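Local coordinates for large adhesion protein (Lap) involved in biofilm formation (Marinobacter hydrocarbonoclasticus, PDB 6XI3), which probably extends a biofilm adhesin away from the bacterial surface through a row of calcium-binding, Ig-like beta-sandwich repeats, at residues 29-34 against 47-52; 53-58 against 105-110; 59-64 against 98-103; 128-133 against 142-147; 156-161 against 180-185. All blocks are in the same frame, centred on the assembly; numbering follows the deposited sequence.

Contact 1 of 5, residues 29-34 against 47-52; sequences ALTVSL and SGTTTD. With EDO (1,2-ethanediol), chain K.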
# COMPACT_ATOMS: atom_id res chain seq x y z
N ALA A 29 12.63 50.19 -53.75
CA ALA A 29 11.95 49.02 -53.12
C ALA A 29 12.98 47.92 -52.83
O ALA A 29 14.01 47.83 -53.53
CB ALA A 29 10.81 48.53 -53.98
N LEU A 30 12.76 47.17 -51.76
CA LEU A 30 13.60 46.00 -51.40
C LEU A 30 12.67 44.87 -51.01
O LEU A 30 11.71 45.13 -50.25
CB LEU A 30 14.55 46.40 -50.27
CG LEU A 30 15.33 45.30 -49.56
CD1 LEU A 30 16.30 44.64 -50.51
CD2 LEU A 30 16.07 45.89 -48.38
N THR A 31 12.96 43.66 -51.47
CA THR A 31 12.32 42.41 -50.96
C THR A 31 13.41 41.47 -50.46
O THR A 31 14.54 41.46 -51.05
CB THR A 31 11.47 41.67 -52.00
OG1 THR A 31 12.37 41.15 -52.98
CG2 THR A 31 10.43 42.54 -52.67
N VAL A 32 13.04 40.61 -49.52
CA VAL A 32 13.91 39.48 -49.11
C VAL A 32 13.01 38.25 -48.97
O VAL A 32 11.87 38.41 -48.55
CB VAL A 32 14.67 39.85 -47.83
CG1 VAL A 32 13.74 39.95 -46.62
CG2 VAL A 32 15.82 38.89 -47.57
N SER A 33 13.50 37.07 -49.33
CA SER A 33 12.79 35.79 -49.08
C SER A 33 13.78 34.85 -48.43
O SER A 33 14.95 34.92 -48.78
CB SER A 33 12.17 35.18 -50.31
OG SER A 33 13.14 34.99 -51.30
N LEU A 34 13.28 34.03 -47.50
CA LEU A 34 14.04 32.91 -46.93
C LEU A 34 13.66 31.68 -47.76
O LEU A 34 12.54 31.21 -47.63
CB LEU A 34 13.66 32.79 -45.46
CG LEU A 34 14.26 31.60 -44.71
CD1 LEU A 34 15.78 31.67 -44.67
CD2 LEU A 34 13.68 31.56 -43.31
N SER A 47 17.32 35.17 -50.84
CA SER A 47 17.41 35.99 -52.07
C SER A 47 16.53 37.23 -51.94
O SER A 47 15.72 37.33 -51.00
CB SER A 47 17.06 35.16 -53.29
OG SER A 47 15.78 34.57 -53.16
N GLY A 48 16.70 38.17 -52.86
CA GLY A 48 15.71 39.25 -53.00
C GLY A 48 15.91 40.03 -54.27
O GLY A 48 16.72 39.62 -55.17
N THR A 49 15.18 41.13 -54.33
CA THR A 49 15.11 42.06 -55.47
C THR A 49 15.20 43.47 -54.92
O THR A 49 14.82 43.70 -53.75
CB THR A 49 13.81 41.87 -56.28
OG1 THR A 49 12.74 42.24 -55.41
CG2 THR A 49 13.65 40.45 -56.77
N THR A 50 15.58 44.41 -55.78
CA THR A 50 15.63 45.85 -55.46
C THR A 50 15.16 46.61 -56.67
O THR A 50 15.31 46.07 -57.77
CB THR A 50 17.04 46.34 -55.07
OG1 THR A 50 17.91 46.11 -56.19
CG2 THR A 50 17.54 45.68 -53.82
N THR A 51 14.63 47.79 -56.43
CA THR A 51 14.29 48.80 -57.46
C THR A 51 15.01 50.07 -57.04
O THR A 51 14.92 50.40 -55.83
CB THR A 51 12.77 49.02 -57.56
OG1 THR A 51 12.14 47.76 -57.76
CG2 THR A 51 12.37 49.92 -58.71
N ASP A 52 15.71 50.72 -57.97
CA ASP A 52 16.33 52.04 -57.75
C ASP A 52 17.41 51.92 -56.69
O ASP A 52 17.68 52.95 -56.05
CB ASP A 52 15.33 53.08 -57.24
CG ASP A 52 14.35 53.52 -58.29
OD1 ASP A 52 14.57 53.18 -59.48
OD2 ASP A 52 13.35 54.18 -57.93
C1 EDO K . 8.72 38.08 -47.20
O1 EDO K . 9.02 36.79 -47.75
C2 EDO K . 9.66 39.18 -47.66
O2 EDO K . 9.38 39.71 -48.96
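The hydroxyls of Thr31 and Thr49 meet across two antiparallel strands, OG1 to OG1 at 2.7 Å, in a hydrogen bond for which either could be the donor. Both side chains place OG1 between their own backbone N and carbonyl carbon (chi1 69° and 65°), which turns the two oxygens inward over the gap between the strands, while each methyl stays beside its backbone N. Under this pair the backbone bond from Thr31 N to Thr49 O is nearly straight, 2.9 Å and 170° at the hydrogen, but the return bond from Thr49 N to Thr31 O is weak. At the ends of the contact the pairing is regular: Ala29 and Thr51 exchange two bonds, and Ser33 N reaches Ser47 O at 2.8 Å. Gly48 CA lies 3.2 Å from Thr31 O in a CA-H...O contact. On the other face Leu30 CD1 rests 3.7 Å from Thr50 CG2. Outside the pair, Asp35 accepts from the hydroxyls of Ser33 and Ser47, one carboxylate oxygen to each, and Tyr83 OH binds Thr31 O. The two segments form a beta hairpin at one edge of a three-stranded sheet; strand 82-89 flanks 43-51, and Leu30 and Val32 pack inward on strand 96-105 of the facing sheet of the sandwich.

Contact 2 of 5, residues 53-58 against 105-110; sequences VAPNEQ and QDRNGN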
# COMPACT_ATOMS: atom_id res chain seq x y z
N VAL A 53 17.99 50.74 -56.51
CA VAL A 53 19.27 50.56 -55.77
C VAL A 53 20.36 50.34 -56.81
O VAL A 53 20.15 49.51 -57.74
CB VAL A 53 19.19 49.40 -54.76
CG1 VAL A 53 20.51 49.19 -54.04
CG2 VAL A 53 18.05 49.58 -53.75
N ALA A 54 21.49 51.04 -56.68
CA ALA A 54 22.62 50.94 -57.63
C ALA A 54 23.23 49.54 -57.54
O ALA A 54 23.49 49.05 -56.44
CB ALA A 54 23.68 51.97 -57.39
N PRO A 55 23.50 48.90 -58.69
CA PRO A 55 24.31 47.68 -58.69
C PRO A 55 25.64 47.98 -57.97
O PRO A 55 26.15 49.08 -58.11
CB PRO A 55 24.46 47.35 -60.17
CG PRO A 55 23.33 48.07 -60.87
CD PRO A 55 23.10 49.32 -60.05
N ASN A 56 26.11 47.02 -57.17
CA ASN A 56 27.37 47.05 -56.39
C ASN A 56 27.15 47.70 -55.02
O ASN A 56 28.12 47.73 -54.21
CB ASN A 56 28.51 47.63 -57.24
CG ASN A 56 28.76 46.77 -58.47
OD1 ASN A 56 28.73 45.55 -58.38
ND2 ASN A 56 29.01 47.40 -59.62
N GLU A 57 25.93 48.13 -54.70
CA GLU A 57 25.57 48.50 -53.32
C GLU A 57 25.28 47.19 -52.56
O GLU A 57 25.17 46.14 -53.22
CB GLU A 57 24.39 49.45 -53.29
CG GLU A 57 24.75 50.81 -53.90
CD GLU A 57 25.88 51.53 -53.19
OE1 GLU A 57 25.82 51.61 -51.96
OE2 GLU A 57 26.86 51.93 -53.85
N GLN A 58 25.23 47.27 -51.24
CA GLN A 58 25.08 46.10 -50.35
C GLN A 58 23.68 46.10 -49.73
O GLN A 58 23.10 47.20 -49.50
CB GLN A 58 26.19 46.11 -49.29
CG GLN A 58 27.49 45.53 -49.82
CD GLN A 58 28.14 46.41 -50.86
OE1 GLN A 58 28.47 47.54 -50.53
NE2 GLN A 58 28.35 45.90 -52.07
N GLN A 105 19.76 51.14 -49.10
CA GLN A 105 19.41 52.54 -49.43
C GLN A 105 19.22 52.62 -50.94
O GLN A 105 20.06 52.10 -51.69
CB GLN A 105 20.49 53.52 -48.96
CG GLN A 105 20.63 53.58 -47.45
CD GLN A 105 21.52 52.48 -46.92
OE1 GLN A 105 22.56 52.17 -47.50
NE2 GLN A 105 21.10 51.84 -45.83
N ASP A 106 18.19 53.33 -51.37
CA ASP A 106 18.04 53.64 -52.81
C ASP A 106 19.11 54.69 -53.17
O ASP A 106 19.89 55.14 -52.29
CB ASP A 106 16.57 53.94 -53.09
CG ASP A 106 16.07 55.33 -52.71
OD1 ASP A 106 16.90 56.20 -52.41
OD2 ASP A 106 14.84 55.52 -52.76
N ARG A 107 19.18 55.03 -54.45
CA ARG A 107 20.15 56.00 -55.03
C ARG A 107 20.01 57.40 -54.39
O ARG A 107 21.03 58.15 -54.40
CB ARG A 107 19.93 56.12 -56.54
CG ARG A 107 20.41 54.94 -57.36
CD ARG A 107 20.22 55.22 -58.84
NE ARG A 107 20.22 54.00 -59.64
CZ ARG A 107 21.31 53.46 -60.18
NH1 ARG A 107 22.49 54.02 -60.02
NH2 ARG A 107 21.20 52.36 -60.91
N ASN A 108 18.83 57.74 -53.84
CA ASN A 108 18.57 59.07 -53.23
C ASN A 108 18.67 58.98 -51.69
O ASN A 108 18.25 59.92 -51.01
CB ASN A 108 17.27 59.66 -53.76
CG ASN A 108 17.34 59.95 -55.25
OD1 ASN A 108 18.22 59.47 -55.95
ND2 ASN A 108 16.46 60.80 -55.74
N GLY A 109 19.11 57.85 -51.17
CA GLY A 109 19.40 57.69 -49.73
C GLY A 109 18.24 57.18 -48.92
O GLY A 109 18.43 57.01 -47.71
N ASN A 110 17.07 56.95 -49.51
CA ASN A 110 15.87 56.51 -48.76
C ASN A 110 16.12 55.11 -48.16
O ASN A 110 16.58 54.22 -48.91
CB ASN A 110 14.65 56.51 -49.67
CG ASN A 110 14.39 57.90 -50.20
OD1 ASN A 110 14.15 58.80 -49.40
ND2 ASN A 110 14.45 58.08 -51.51
O HOH W 1 21.82 52.80 -54.49
O HOH W 2 22.33 49.86 -49.91
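The guanidinium of Arg107 lies over the start of the 53-58 loop, with Ala54 against one of its faces: CA stands 3.7 Å above the plane, offset toward the rim, and CB approaches NH1 to 3.5 Å. Pro55 CD comes in obliquely, 3.7 Å from NH2. The chain, extended from CG to NE, brings the planar group across into van der Waals contact with Ala54. Deeper in, both methyls of Val53 sit 3.8 Å from Gln105 O. Water spans the remainder: one molecule donates to Gln58 O and accepts from Gln105 N, and another accepts from Ala54 N at 2.8 Å and makes a weak bond to Gln105 O. Ala54 to Glu57 is a type II turn, and Asp106 to Gly109 a type I turn in which Asp106 OD1 takes the N-H groups of Asn108 and Asn110 from opposite faces of its carboxylate, the first making an Asx turn. Asp106 OD2 receives Asn110 ND2 on its syn lone pair at 2.9 Å, fixing the carboxylate's rotation. Together the loops cover one end of the sandwich, 53-58 leading from strand 43-51 into 58-64 and 105-110 linking strands 96-105 and 111-120, with Val53 packed on Leu112.

Contact 3 of 5, residues 59-64 against 98-103; sequences VAITIT and LTVEAS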
# COMPACT_ATOMS: atom_id res chain seq x y z
N VAL A 59 23.17 44.89 -49.51
CA VAL A 59 21.99 44.60 -48.66
C VAL A 59 22.50 44.01 -47.36
O VAL A 59 23.17 42.99 -47.41
CB VAL A 59 21.01 43.63 -49.33
CG1 VAL A 59 19.81 43.40 -48.44
CG2 VAL A 59 20.59 44.10 -50.71
N ALA A 60 22.22 44.68 -46.24
CA ALA A 60 22.57 44.17 -44.89
C ALA A 60 21.46 43.22 -44.46
O ALA A 60 20.25 43.48 -44.72
CB ALA A 60 22.73 45.30 -43.90
N ILE A 61 21.84 42.12 -43.83
CA ILE A 61 20.83 41.10 -43.48
C ILE A 61 21.05 40.74 -42.02
O ILE A 61 22.21 40.61 -41.62
CB ILE A 61 20.97 39.90 -44.40
CG1 ILE A 61 20.44 40.23 -45.79
CG2 ILE A 61 20.26 38.69 -43.81
CD1 ILE A 61 21.05 39.38 -46.83
N THR A 62 19.98 40.62 -41.27
CA THR A 62 20.03 39.97 -39.94
C THR A 62 19.10 38.77 -39.95
O THR A 62 18.01 38.79 -40.62
CB THR A 62 19.73 40.95 -38.79
OG1 THR A 62 18.38 41.32 -39.04
CG2 THR A 62 20.67 42.14 -38.78
N ILE A 63 19.53 37.72 -39.28
CA ILE A 63 18.66 36.56 -38.98
C ILE A 63 18.65 36.46 -37.47
O ILE A 63 19.74 36.32 -36.89
CB ILE A 63 19.17 35.28 -39.64
CG1 ILE A 63 19.60 35.54 -41.09
CG2 ILE A 63 18.09 34.22 -39.51
CD1 ILE A 63 20.01 34.30 -41.81
N THR A 64 17.46 36.63 -36.88
CA THR A 64 17.24 36.64 -35.42
C THR A 64 16.43 35.40 -35.03
O THR A 64 15.39 35.11 -35.66
CB THR A 64 16.51 37.92 -34.99
OG1 THR A 64 17.27 38.99 -35.53
CG2 THR A 64 16.37 38.07 -33.50
N LEU A 98 12.57 32.00 -37.14
CA LEU A 98 13.68 32.84 -37.66
C LEU A 98 13.03 34.05 -38.28
O LEU A 98 12.09 33.85 -39.08
CB LEU A 98 14.45 32.08 -38.74
CG LEU A 98 15.13 30.80 -38.28
CD1 LEU A 98 15.74 30.06 -39.47
CD2 LEU A 98 16.19 31.12 -37.24
N THR A 99 13.51 35.25 -37.94
CA THR A 99 13.13 36.50 -38.65
C THR A 99 14.34 37.03 -39.39
O THR A 99 15.41 37.27 -38.78
CB THR A 99 12.58 37.58 -37.71
OG1 THR A 99 11.60 36.93 -36.90
CG2 THR A 99 11.95 38.75 -38.46
N VAL A 100 14.17 37.17 -40.69
CA VAL A 100 15.16 37.74 -41.62
C VAL A 100 14.78 39.21 -41.78
O VAL A 100 13.58 39.47 -42.03
CB VAL A 100 15.17 36.98 -42.95
CG1 VAL A 100 16.19 37.57 -43.90
CG2 VAL A 100 15.40 35.50 -42.75
N GLU A 101 15.72 40.13 -41.56
CA GLU A 101 15.50 41.58 -41.87
C GLU A 101 16.53 41.96 -42.94
O GLU A 101 17.72 41.65 -42.74
CB GLU A 101 15.67 42.49 -40.64
CG GLU A 101 14.60 42.34 -39.56
CD GLU A 101 13.17 42.74 -39.91
OE1 GLU A 101 12.97 43.59 -40.85
OE2 GLU A 101 12.23 42.18 -39.26
N ALA A 102 16.09 42.55 -44.05
CA ALA A 102 17.01 43.08 -45.06
C ALA A 102 16.90 44.60 -45.06
O ALA A 102 15.80 45.11 -44.83
CB ALA A 102 16.68 42.50 -46.40
N SER A 103 18.00 45.30 -45.31
CA SER A 103 17.98 46.78 -45.40
C SER A 103 18.96 47.23 -46.48
O SER A 103 20.01 46.60 -46.70
CB SER A 103 18.26 47.43 -44.07
OG SER A 103 19.60 47.23 -43.67
O HOH W 3 19.34 44.46 -41.92
O HOH W 4 16.52 39.74 -37.90
O HOH W 5 12.51 35.15 -34.90
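Val59, Ile61 and Ile63 line one face of this antiparallel pair together with Leu98, Val100 and Ala102, and there the packing is buried and wholly apolar. Val59 CG1 touches Ala102 CB at 3.8 Å, and Ile61 CG2 reaches Val100 CG1 at 4.2 Å. Ile63 CG2, set anti to the backbone N by a chi1 of -44°, lies between Leu98 CD2 and Val100 CG2, somewhat farther from each. The same face meets the other sheet of the sandwich: Val59 and Ala102 on Tyr83, Ile61 on Leu85, Val100 on Val32.

The reverse face, carrying Ala60, Thr62, Thr64, Thr99, Glu101 and Ser103, is turned to solvent and hydrated. Thr62 OG1 leans against Glu101 CB at 3.4 Å, while the Glu101 chain, bent at chi2 (-65°), takes its carboxylate away from the neighbouring strand. One water is gripped by three protein oxygens, Thr62 OG1, Thr64 OG1 and Thr99 O, the nearest being Thr64 OG1 at 2.6 Å. Another donates to Thr64 O and also bonds to Thr99 OG1.

Between the faces, six backbone hydrogen bonds join the pairs Ala60-Ser103, Thr62-Glu101 and Thr64-Thr99, the shortest running 2.8 Å from Glu101 N to Thr62 O. CA-H...O contacts lie alongside them, such as Ile61 CA to Glu101 O at 3.2 Å. These are central strands of a four-stranded sheet, and the alternation of buried apolar residues with mostly polar ones divides it chemically: the hydrocarbon face builds the sandwich core, whereas hydroxyls on the other face, with backbone carbonyls between the strands, bind water there.

Contact 4 of 5, residues 128-133 against 142-147; sequences TVSVGT and NLSGTT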
# COMPACT_ATOMS: atom_id res chain seq x y z
N THR A 128 14.72 13.97 -19.79
CA THR A 128 14.92 12.84 -18.87
C THR A 128 14.55 13.33 -17.47
O THR A 128 14.69 14.56 -17.20
CB THR A 128 16.35 12.28 -18.92
OG1 THR A 128 17.23 13.24 -18.32
CG2 THR A 128 16.81 11.93 -20.32
N VAL A 129 14.04 12.43 -16.65
CA VAL A 129 13.91 12.68 -15.19
C VAL A 129 14.42 11.45 -14.44
O VAL A 129 14.24 10.33 -14.93
CB VAL A 129 12.48 13.01 -14.78
CG1 VAL A 129 11.55 11.82 -14.92
CG2 VAL A 129 12.48 13.55 -13.36
N SER A 130 15.05 11.65 -13.30
CA SER A 130 15.59 10.53 -12.51
C SER A 130 15.48 10.84 -11.02
O SER A 130 15.71 12.01 -10.62
CB SER A 130 16.98 10.17 -12.97
OG SER A 130 17.95 10.77 -12.16
N VAL A 131 15.06 9.84 -10.25
CA VAL A 131 14.98 9.96 -8.78
C VAL A 131 16.38 9.78 -8.23
O VAL A 131 16.98 8.75 -8.45
CB VAL A 131 13.99 8.96 -8.18
CG1 VAL A 131 14.05 9.02 -6.66
CG2 VAL A 131 12.60 9.25 -8.68
N GLY A 132 16.88 10.77 -7.52
CA GLY A 132 18.18 10.65 -6.85
C GLY A 132 18.02 9.83 -5.59
O GLY A 132 18.80 8.88 -5.36
N THR A 133 17.10 10.25 -4.73
CA THR A 133 16.75 9.48 -3.51
C THR A 133 15.30 9.73 -3.17
O THR A 133 14.81 10.86 -3.35
CB THR A 133 17.55 9.83 -2.25
OG1 THR A 133 17.30 11.18 -1.88
CG2 THR A 133 19.04 9.69 -2.41
N ASN A 142 14.63 13.81 -3.77
CA ASN A 142 15.56 14.57 -4.65
C ASN A 142 15.39 14.04 -6.07
O ASN A 142 15.44 12.79 -6.24
CB ASN A 142 17.01 14.45 -4.17
CG ASN A 142 17.22 14.99 -2.77
OD1 ASN A 142 16.34 15.64 -2.20
ND2 ASN A 142 18.39 14.72 -2.20
N LEU A 143 15.17 14.94 -7.02
CA LEU A 143 14.92 14.66 -8.45
C LEU A 143 15.96 15.45 -9.23
O LEU A 143 16.29 16.57 -8.81
CB LEU A 143 13.55 15.19 -8.90
CG LEU A 143 12.32 14.62 -8.22
CD1 LEU A 143 11.07 15.36 -8.65
CD2 LEU A 143 12.16 13.13 -8.50
N SER A 144 16.34 14.97 -10.40
CA SER A 144 17.16 15.77 -11.32
C SER A 144 16.81 15.30 -12.72
O SER A 144 16.11 14.30 -12.83
CB SER A 144 18.63 15.65 -11.01
OG SER A 144 19.13 14.40 -11.46
N GLY A 145 17.23 16.05 -13.73
CA GLY A 145 17.01 15.63 -15.11
C GLY A 145 17.78 16.49 -16.08
O GLY A 145 18.52 17.39 -15.66
N THR A 146 17.56 16.21 -17.35
CA THR A 146 18.27 16.80 -18.50
C THR A 146 17.18 17.18 -19.47
O THR A 146 16.11 16.55 -19.42
CB THR A 146 19.27 15.83 -19.16
OG1 THR A 146 18.51 14.74 -19.70
CG2 THR A 146 20.32 15.32 -18.21
N THR A 147 17.46 18.14 -20.34
CA THR A 147 16.58 18.41 -21.49
C THR A 147 17.45 18.64 -22.71
O THR A 147 18.62 18.97 -22.54
CB THR A 147 15.67 19.62 -21.22
OG1 THR A 147 16.47 20.79 -21.09
CG2 THR A 147 14.82 19.41 -19.99
O HOH W 6 19.13 12.56 -9.81
O HOH W 7 15.38 13.65 -0.39
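Matching chi1 values in Thr128 (71°) and Thr146 (64°) set each OG1 between its backbone N and carbonyl carbon, so that the hydroxyls turn to one another over the strands. Their OG1 atoms are modelled 2.4 Å apart, very short for a hydrogen bond, and the exact distance is doubtful. Beneath them Thr128 N bonds to Thr146 O almost straight, 174° at the hydrogen, whereas Thr146 N to Thr128 O is weak. On the same face a water bonds to both Ser144 OG and, at 3.2 Å, Ser130 OG. The backbones of these serines exchange two bonds, with Ser130 N 2.9 Å from Ser144 O. Strands 126-135 and 140-148 form a beta hairpin at the edge of a sandwich sheet, and the register shifts by one residue at a classic beta bulge, where two residues, Gly132 and Thr133, stand against the single Asn142. Asn142 O accepts from Gly132 N at 2.8 Å and weakly from Thr133 N, while Asn142 N returns a bond of 3.0 Å to Thr133 O. The Thr133 and Asn142 side chains run alongside each other in the same direction, and Asn142 OD1 accepts from Gly184 N on the adjoining strand. Gly145 CA lies 3.3 Å from Thr128 O in a CA-H...O contact. On the inward face Val131 CG2 meets Leu143 CD2 at 3.9 Å, and both residues pack on Val197 of the facing sheet.

Contact 5 of 5, residues 156-161 against 180-185; sequences VAITMT and YSLTGV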
# COMPACT_ATOMS: atom_id res chain seq x y z
N VAL A 156 9.75 22.94 -15.94
CA VAL A 156 9.42 21.49 -16.01
C VAL A 156 8.31 21.24 -15.00
O VAL A 156 8.52 21.56 -13.81
CB VAL A 156 10.64 20.62 -15.71
CG1 VAL A 156 10.28 19.14 -15.71
CG2 VAL A 156 11.75 20.90 -16.69
N ALA A 157 7.15 20.78 -15.49
CA ALA A 157 6.00 20.39 -14.68
C ALA A 157 6.27 18.98 -14.16
O ALA A 157 6.49 18.07 -15.01
CB ALA A 157 4.71 20.49 -15.48
N ILE A 158 6.28 18.83 -12.84
CA ILE A 158 6.55 17.53 -12.14
C ILE A 158 5.33 17.10 -11.34
O ILE A 158 4.74 17.94 -10.57
CB ILE A 158 7.82 17.59 -11.28
CG1 ILE A 158 9.04 17.80 -12.17
CG2 ILE A 158 7.95 16.31 -10.46
CD1 ILE A 158 10.22 18.39 -11.46
N THR A 159 5.01 15.82 -11.50
CA THR A 159 3.89 15.14 -10.84
C THR A 159 4.48 13.92 -10.13
O THR A 159 5.21 13.15 -10.79
CB THR A 159 2.82 14.75 -11.87
OG1 THR A 159 2.35 15.91 -12.55
CG2 THR A 159 1.61 14.10 -11.26
N MET A 160 4.12 13.72 -8.87
CA MET A 160 4.41 12.49 -8.12
C MET A 160 3.10 11.86 -7.66
O MET A 160 2.30 12.56 -7.06
CB MET A 160 5.33 12.81 -6.95
CG MET A 160 6.67 13.23 -7.49
SD MET A 160 7.86 13.63 -6.23
CE MET A 160 7.28 15.26 -5.81
N THR A 161 2.87 10.61 -8.06
CA THR A 161 1.58 9.90 -7.88
C THR A 161 1.88 8.65 -7.05
O THR A 161 2.87 7.96 -7.40
CB THR A 161 0.92 9.56 -9.22
OG1 THR A 161 0.74 10.77 -9.94
CG2 THR A 161 -0.42 8.87 -9.06
N TYR A 180 17.95 20.37 -14.77
CA TYR A 180 17.01 20.86 -13.73
C TYR A 180 17.11 19.86 -12.58
O TYR A 180 17.58 18.71 -12.80
CB TYR A 180 15.59 21.00 -14.28
CG TYR A 180 14.95 19.67 -14.62
CD1 TYR A 180 14.25 18.95 -13.66
CD2 TYR A 180 15.06 19.14 -15.90
CE1 TYR A 180 13.68 17.72 -13.97
CE2 TYR A 180 14.49 17.92 -16.22
CZ TYR A 180 13.82 17.20 -15.25
OH TYR A 180 13.24 16.02 -15.59
N SER A 181 16.80 20.34 -11.38
CA SER A 181 16.88 19.53 -10.15
C SER A 181 15.97 20.13 -9.07
O SER A 181 15.69 21.34 -9.15
CB SER A 181 18.28 19.42 -9.66
OG SER A 181 18.68 20.64 -9.09
N LEU A 182 15.49 19.28 -8.17
CA LEU A 182 14.81 19.69 -6.93
C LEU A 182 15.37 18.85 -5.79
O LEU A 182 15.66 17.63 -5.99
CB LEU A 182 13.31 19.45 -7.05
CG LEU A 182 12.57 20.35 -8.04
CD1 LEU A 182 11.13 19.90 -8.13
CD2 LEU A 182 12.65 21.82 -7.62
N THR A 183 15.47 19.48 -4.64
CA THR A 183 16.03 18.90 -3.40
C THR A 183 14.95 18.98 -2.34
O THR A 183 14.28 20.02 -2.28
CB THR A 183 17.32 19.60 -2.99
OG1 THR A 183 18.07 19.53 -4.20
CG2 THR A 183 18.07 18.92 -1.87
N GLY A 184 14.78 17.91 -1.58
CA GLY A 184 13.88 17.85 -0.42
C GLY A 184 12.44 18.19 -0.76
O GLY A 184 11.83 18.87 0.04
N VAL A 185 11.89 17.75 -1.89
CA VAL A 185 10.44 17.95 -2.18
C VAL A 185 9.64 17.13 -1.15
O VAL A 185 9.91 15.92 -1.03
CB VAL A 185 10.04 17.54 -3.60
CG1 VAL A 185 8.55 17.74 -3.82
CG2 VAL A 185 10.83 18.27 -4.67
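Val156 spreads its two methyls over one face of the Tyr180 ring. CG2 sits 4.0 Å from the ring centroid and 17° off the normal, a CH-pi contact, while CG1 lies beside CE1 and CZ at 4.1 Å. The side chains cross at about a right angle. Tyr180 adopts a chi1 of 68°, its CG lying between backbone N and carbonyl carbon, and so presents the flat of the ring to both valine methyls. The phenol OH is held by the backbone, as a hydrogen bond to Thr128 O fixes the far end of the ring and satisfies its one polar atom inside the sandwich.

Next along, Ile158 and Leu182 reach out from opposite sheets and meet tip to tip, CD1 to CD1 at 3.8 Å. Ile158 CD1 also approaches Tyr180 CE1 obliquely at 4.3 Å. The third pair is Met160 with Val185. Methionine runs straight through chi2 and then bends at chi3 (-79°), which swings CE onto Val185 CG1 at 3.4 Å, a close contact for two methyl carbons.

The contacts between the segments are all apolar, and their interlocking is the face-to-face packing of a beta sandwich; the axes of segments 156-161 and 180-183 approach to 9.9 Å. The 156-161 segment is a middle strand of the four-stranded sheet, between 167-173 and 193-202. Residues 180-183 border strand 140-148 in the opposing sheet; beyond the corner at Gly184, Val185 joins Met160 in packing on Val141.

From the N terminus, contact 1 closes the first hairpin, bringing 47-52 back along 29-34. Contact 2 follows directly in sequence and closes a much longer loop, pairing two turns at one end of the sandwich; contact 3 lies within that loop and joins two strands of the four-stranded sheet. Contacts 1 and 2 meet where Asp52 O receives Arg107 N, and contacts 1 and 3 press together through Leu30, Val32, Val100 and Ala102 in the core. With its centre about 40 Å from that of contact 3, contact 4 closes another hairpin and contact 5 then packs its sheet against the opposite one, the two sharing the Tyr180 and Gly184 bonds. None of the five cross along the chain.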